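Local coordinates for protein lipoteichoic acid primase (Listeria monocytogenes, PDB 4UOP) that binds a magnesium ion in the extracellular catalytic domain of a membrane enzyme of the sulfatase-like family, at residues 369-381 with 417-429. Sequence-based numbering, arbitrary orientation.
Sequences NYVPERYTMPEGS and RFDASRKLLQYSD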
loop_
_atom_site.group_PDB
_atom_site.type_symbol
_atom_site.label_atom_id
_atom_site.label_comp_id
_atom_site.label_asym_id
_atom_site.label_seq_id
_atom_site.Cartn_x
_atom_site.Cartn_y
_atom_site.Cartn_z
ATOM N N ASN B 369 -8.543 -8.628 24.789
ATOM C CA ASN B 369 -7.860 -7.825 23.773
ATOM C C ASN B 369 -8.211 -8.318 22.366
ATOM O O ASN B 369 -8.617 -9.465 22.181
ATOM C CB ASN B 369 -6.351 -7.837 24.013
ATOM C CG ASN B 369 -5.611 -6.812 23.179
ATOM O OD1 ASN B 369 -6.112 -5.723 22.908
ATOM N ND2 ASN B 369 -4.400 -7.158 22.778
ATOM N N TYR B 370 -8.136 -7.420 21.393
ATOM C CA TYR B 370 -8.304 -7.794 19.998
ATOM C C TYR B 370 -7.358 -6.964 19.156
ATOM O O TYR B 370 -6.824 -5.970 19.624
ATOM C CB TYR B 370 -9.760 -7.622 19.549
ATOM C CG TYR B 370 -10.279 -6.217 19.650
ATOM C CD1 TYR B 370 -10.778 -5.732 20.853
ATOM C CD2 TYR B 370 -10.276 -5.375 18.551
ATOM C CE1 TYR B 370 -11.235 -4.446 20.961
ATOM C CE2 TYR B 370 -10.751 -4.076 18.652
ATOM C CZ TYR B 370 -11.233 -3.628 19.861
ATOM O OH TYR B 370 -11.711 -2.348 19.982
ATOM N N VAL B 371 -7.133 -7.391 17.924
ATOM C CA VAL B 371 -6.132 -6.768 17.070
ATOM C C VAL B 371 -6.728 -6.357 15.731
ATOM O O VAL B 371 -6.985 -7.226 14.880
ATOM C CB VAL B 371 -4.949 -7.732 16.814
ATOM C CG1 VAL B 371 -3.865 -7.018 16.049
ATOM C CG2 VAL B 371 -4.407 -8.279 18.128
ATOM N N PRO B 372 -6.949 -5.038 15.529
ATOM C CA PRO B 372 -7.349 -4.525 14.223
ATOM C C PRO B 372 -6.289 -4.768 13.143
ATOM O O PRO B 372 -5.094 -4.690 13.435
ATOM C CB PRO B 372 -7.516 -3.026 14.475
ATOM C CG PRO B 372 -7.810 -2.927 15.927
ATOM C CD PRO B 372 -6.944 -3.972 16.547
ATOM N N GLU B 373 -6.736 -5.024 11.912
ATOM C CA GLU B 373 -5.840 -5.219 10.775
ATOM C C GLU B 373 -6.251 -4.331 9.623
ATOM O O GLU B 373 -7.403 -3.934 9.529
ATOM C CB GLU B 373 -5.867 -6.681 10.343
ATOM C CG GLU B 373 -5.374 -7.641 11.417
ATOM C CD GLU B 373 -3.873 -7.616 11.619
ATOM O OE1 GLU B 373 -3.148 -7.047 10.781
ATOM O OE2 GLU B 373 -3.408 -8.177 12.626
ATOM N N ARG B 374 -5.302 -4.014 8.745
ATOM C CA ARG B 374 -5.600 -3.204 7.573
ATOM C C ARG B 374 -4.695 -3.552 6.402
ATOM O O ARG B 374 -3.833 -4.427 6.508
ATOM C CB ARG B 374 -5.468 -1.714 7.916
ATOM C CG ARG B 374 -4.027 -1.226 8.014
ATOM C CD ARG B 374 -3.881 0.095 8.764
ATOM N NE ARG B 374 -4.895 1.085 8.396
ATOM C CZ ARG B 374 -4.904 2.342 8.837
ATOM N NH1 ARG B 374 -3.939 2.803 9.631
ATOM N NH2 ARG B 374 -5.885 3.150 8.462
ATOM N N TYR B 375 -4.931 -2.870 5.284
ATOM C CA TYR B 375 -4.103 -2.962 4.076
ATOM C C TYR B 375 -4.309 -4.244 3.297
ATOM O O TYR B 375 -4.756 -4.199 2.162
ATOM C CB TYR B 375 -2.633 -2.760 4.370
ATOM C CG TYR B 375 -1.807 -2.622 3.121
ATOM C CD1 TYR B 375 -1.980 -1.530 2.276
ATOM C CD2 TYR B 375 -0.883 -3.592 2.770
ATOM C CE1 TYR B 375 -1.217 -1.390 1.131
ATOM C CE2 TYR B 375 -0.113 -3.461 1.624
ATOM C CZ TYR B 375 -0.295 -2.368 0.810
ATOM O OH TYR B 375 0.441 -2.225 -0.334
ATOM N N THR B 376 -3.970 -5.383 3.887
ATOM C CA THR B 376 -4.242 -6.672 3.279
ATOM C C THR B 376 -5.634 -7.182 3.663
ATOM O O THR B 376 -6.112 -8.167 3.108
ATOM C CB THR B 376 -3.189 -7.714 3.695
ATOM O OG1 THR B 376 -3.143 -7.800 5.121
ATOM C CG2 THR B 376 -1.818 -7.335 3.185
ATOM N N MET B 377 -6.271 -6.513 4.626
ATOM C CA MET B 377 -7.666 -6.765 4.984
ATOM C C MET B 377 -8.374 -5.424 5.016
ATOM O O MET B 377 -7.741 -4.412 5.295
ATOM C CB MET B 377 -7.765 -7.408 6.373
ATOM C CG MET B 377 -6.943 -8.673 6.506
ATOM S SD MET B 377 -7.141 -9.458 8.119
ATOM C CE MET B 377 -8.823 -10.053 8.027
ATOM N N PRO B 378 -9.685 -5.409 4.751
ATOM C CA PRO B 378 -10.381 -4.123 4.823
ATOM C C PRO B 378 -10.461 -3.546 6.229
ATOM O O PRO B 378 -10.460 -4.292 7.212
ATOM C CB PRO B 378 -11.787 -4.435 4.289
ATOM C CG PRO B 378 -11.929 -5.906 4.342
ATOM C CD PRO B 378 -10.554 -6.485 4.236
ATOM N N GLU B 379 -10.546 -2.223 6.304
ATOM C CA GLU B 379 -10.601 -1.501 7.572
ATOM C C GLU B 379 -11.796 -2.005 8.373
ATOM O O GLU B 379 -12.892 -2.147 7.831
ATOM C CB GLU B 379 -10.756 0.010 7.339
ATOM C CG GLU B 379 -9.716 0.633 6.407
ATOM C CD GLU B 379 -8.585 1.336 7.127
ATOM O OE1 GLU B 379 -8.865 2.097 8.079
ATOM O OE2 GLU B 379 -7.412 1.152 6.726
ATOM N N GLY B 380 -11.585 -2.250 9.663
ATOM C CA GLY B 380 -12.614 -2.812 10.526
ATOM C C GLY B 380 -12.443 -4.310 10.740
ATOM O O GLY B 380 -13.150 -4.902 11.551
ATOM N N SER B 381 -11.538 -4.930 9.977
ATOM C CA SER B 381 -11.164 -6.304 10.222
ATOM C C SER B 381 -10.412 -6.405 11.538
ATOM O O SER B 381 -9.624 -5.516 11.864
ATOM C CB SER B 381 -10.235 -6.809 9.119
ATOM O OG SER B 381 -10.852 -6.811 7.862
ATOM N N ARG B 417 -16.815 -4.127 18.075
ATOM C CA ARG B 417 -15.387 -4.233 17.773
ATOM C C ARG B 417 -15.058 -3.764 16.363
ATOM O O ARG B 417 -13.983 -3.219 16.140
ATOM C CB ARG B 417 -14.878 -5.657 17.991
ATOM C CG ARG B 417 -14.779 -6.034 19.454
ATOM C CD ARG B 417 -14.079 -7.367 19.637
ATOM N NE ARG B 417 -14.202 -7.844 21.008
ATOM C CZ ARG B 417 -15.085 -8.745 21.442
ATOM N NH1 ARG B 417 -15.958 -9.329 20.621
ATOM N NH2 ARG B 417 -15.090 -9.073 22.730
ATOM N N PHE B 418 -15.972 -3.986 15.418
ATOM C CA PHE B 418 -15.802 -3.475 14.062
ATOM C C PHE B 418 -15.782 -1.952 14.059
ATOM O O PHE B 418 -14.894 -1.327 13.472
ATOM C CB PHE B 418 -16.915 -3.999 13.146
ATOM C CG PHE B 418 -17.085 -3.204 11.885
ATOM C CD1 PHE B 418 -16.216 -3.371 10.821
ATOM C CD2 PHE B 418 -18.127 -2.286 11.767
ATOM C CE1 PHE B 418 -16.379 -2.643 9.656
ATOM C CE2 PHE B 418 -18.293 -1.556 10.610
ATOM C CZ PHE B 418 -17.419 -1.736 9.550
ATOM N N ASP B 419 -16.758 -1.353 14.741
ATOM C CA ASP B 419 -16.825 0.105 14.848
ATOM C C ASP B 419 -15.617 0.682 15.584
ATOM O O ASP B 419 -15.015 1.658 15.131
ATOM C CB ASP B 419 -18.116 0.531 15.571
ATOM C CG ASP B 419 -19.366 0.293 14.738
ATOM O OD1 ASP B 419 -19.299 0.365 13.491
ATOM O OD2 ASP B 419 -20.437 0.064 15.334
ATOM N N ALA B 420 -15.271 0.092 16.720
ATOM C CA ALA B 420 -14.075 0.488 17.463
ATOM C C ALA B 420 -12.814 0.366 16.613
ATOM O O ALA B 420 -11.977 1.268 16.599
ATOM C CB ALA B 420 -13.932 -0.342 18.707
ATOM N N SER B 421 -12.662 -0.753 15.915
ATOM C CA SER B 421 -11.483 -0.927 15.053
ATOM C C SER B 421 -11.351 0.203 14.036
ATOM O O SER B 421 -10.281 0.787 13.874
ATOM C CB SER B 421 -11.527 -2.276 14.349
ATOM O OG SER B 421 -11.363 -3.327 15.278
ATOM N N ARG B 422 -12.434 0.523 13.339
ATOM C CA ARG B 422 -12.368 1.576 12.343
ATOM C C ARG B 422 -12.053 2.925 12.988
ATOM O O ARG B 422 -11.273 3.694 12.452
ATOM C CB ARG B 422 -13.664 1.644 11.518
ATOM C CG ARG B 422 -13.871 0.416 10.634
ATOM C CD ARG B 422 -14.658 0.734 9.375
ATOM N NE ARG B 422 -15.958 1.325 9.666
ATOM C CZ ARG B 422 -16.899 1.566 8.751
ATOM N NH1 ARG B 422 -16.699 1.262 7.470
ATOM N NH2 ARG B 422 -18.055 2.104 9.123
ATOM N N LYS B 423 -12.660 3.200 14.136
ATOM C CA LYS B 423 -12.455 4.481 14.809
ATOM C C LYS B 423 -11.016 4.601 15.335
ATOM O O LYS B 423 -10.386 5.653 15.225
ATOM C CB LYS B 423 -13.459 4.642 15.953
ATOM C CG LYS B 423 -13.545 6.059 16.485
ATOM C CD LYS B 423 -14.790 6.239 17.339
ATOM C CE LYS B 423 -14.792 7.585 18.046
ATOM N NZ LYS B 423 -15.966 7.721 18.966
ATOM N N LEU B 424 -10.491 3.505 15.875
ATOM C CA LEU B 424 -9.093 3.454 16.322
ATOM C C LEU B 424 -8.099 3.750 15.209
ATOM O O LEU B 424 -7.137 4.497 15.416
ATOM C CB LEU B 424 -8.741 2.085 16.896
ATOM C CG LEU B 424 -9.154 1.768 18.320
ATOM C CD1 LEU B 424 -8.658 0.374 18.656
ATOM C CD2 LEU B 424 -8.609 2.787 19.307
ATOM N N LEU B 425 -8.325 3.166 14.034
ATOM C CA LEU B 425 -7.464 3.429 12.883
ATOM C C LEU B 425 -7.524 4.903 12.460
ATOM O O LEU B 425 -6.492 5.516 12.180
ATOM C CB LEU B 425 -7.835 2.526 11.706
ATOM C CG LEU B 425 -7.645 1.021 11.877
ATOM C CD1 LEU B 425 -8.035 0.320 10.585
ATOM C CD2 LEU B 425 -6.222 0.648 12.272
ATOM N N GLN B 426 -8.724 5.480 12.443
ATOM C CA GLN B 426 -8.885 6.907 12.151
ATOM C C GLN B 426 -8.114 7.778 13.134
ATOM O O GLN B 426 -7.373 8.680 12.740
ATOM C CB GLN B 426 -10.363 7.304 12.198
ATOM C CG GLN B 426 -11.195 6.779 11.045
ATOM C CD GLN B 426 -12.695 6.868 11.315
ATOM O OE1 GLN B 426 -13.157 7.715 12.093
ATOM N NE2 GLN B 426 -13.463 5.997 10.667
ATOM N N TYR B 427 -8.316 7.513 14.418
ATOM C CA TYR B 427 -7.642 8.256 15.472
ATOM C C TYR B 427 -6.120 8.111 15.406
ATOM O O TYR B 427 -5.404 9.091 15.522
ATOM C CB TYR B 427 -8.146 7.826 16.843
ATOM C CG TYR B 427 -9.363 8.597 17.316
ATOM C CD1 TYR B 427 -10.497 8.713 16.517
ATOM C CD2 TYR B 427 -9.379 9.202 18.573
ATOM C CE1 TYR B 427 -11.615 9.421 16.951
ATOM C CE2 TYR B 427 -10.494 9.902 19.019
ATOM C CZ TYR B 427 -11.610 10.010 18.206
ATOM O OH TYR B 427 -12.715 10.711 18.656
ATOM N N SER B 428 -5.633 6.888 15.213
ATOM C CA SER B 428 -4.195 6.669 15.084
ATOM C C SER B 428 -3.636 7.449 13.894
ATOM O O SER B 428 -2.617 8.134 14.030
ATOM C CB SER B 428 -3.863 5.170 14.961
ATOM O OG SER B 428 -2.460 4.972 14.833
ATOM N N ASP B 429 -4.294 7.365 12.739
ATOM C CA ASP B 429 -3.826 8.105 11.555
ATOM C C ASP B 429 -3.804 9.615 11.832
ATOM O O ASP B 429 -2.849 10.303 11.480
ATOM C CB ASP B 429 -4.689 7.811 10.323
ATOM C CG ASP B 429 -4.563 6.363 9.829
ATOM O OD1 ASP B 429 -3.643 5.630 10.265
ATOM O OD2 ASP B 429 -5.417 5.946 9.020
HETATM O O HOH W 1 -11.068 3.073 9.617
#
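R374 NH2 is held by two carboxylates: it donates to D429 OD2 across the contact at 2.9 Å and also to E379 OE2 of its own loop. Toward D429 the guanidinium works end-on, with NH1 meeting OD1, also at 2.9 Å and nearly straight at 166°. Both D429 oxygens offer their syn lone pairs, and the two flat groups lie 4° from coplanar. The edge that carries NE and NH2 belongs to E379, both nitrogens converging on OE2, while NH1 has a further acceptor in the carbonyl O of P121. A bend at chi3 (-43°) turns the group toward the helix, where L425 CD2 lies over one guanidinium face, toward its rim. The same leucine sends CD1 against E379 OE1, and a water ties that oxygen to R422 O.

Back toward the N-terminal end of the helix, the type II turn from P378 to S381 lays G380 against the aliphatic chain of R422, its CA 3.5 Å from R422 CG. G380 O, buried here without a hydrogen-bond partner, faces the edge of the F418 ring, 3.5 Å from CD1. Glycine suits both this fit and the turn's backbone. S421 OG, donating back to R417 O, packs against P372 CG at 3.6 Å and lies at the edge of the Y370 ring. Over a face of that ring comes R417 CD in a CH-pi contact, 4.1 Å from the centroid; the tyrosine OH reaches past A420 CB to K41 O.

Strand 371-373, an outer strand of the five-stranded antiparallel sheet, and its following turn are thus fastened to helix 412-433. Set between two like charges, R374 probably eases their repulsion, though the trio probably keeps a net negative charge, and it ties loop to helix.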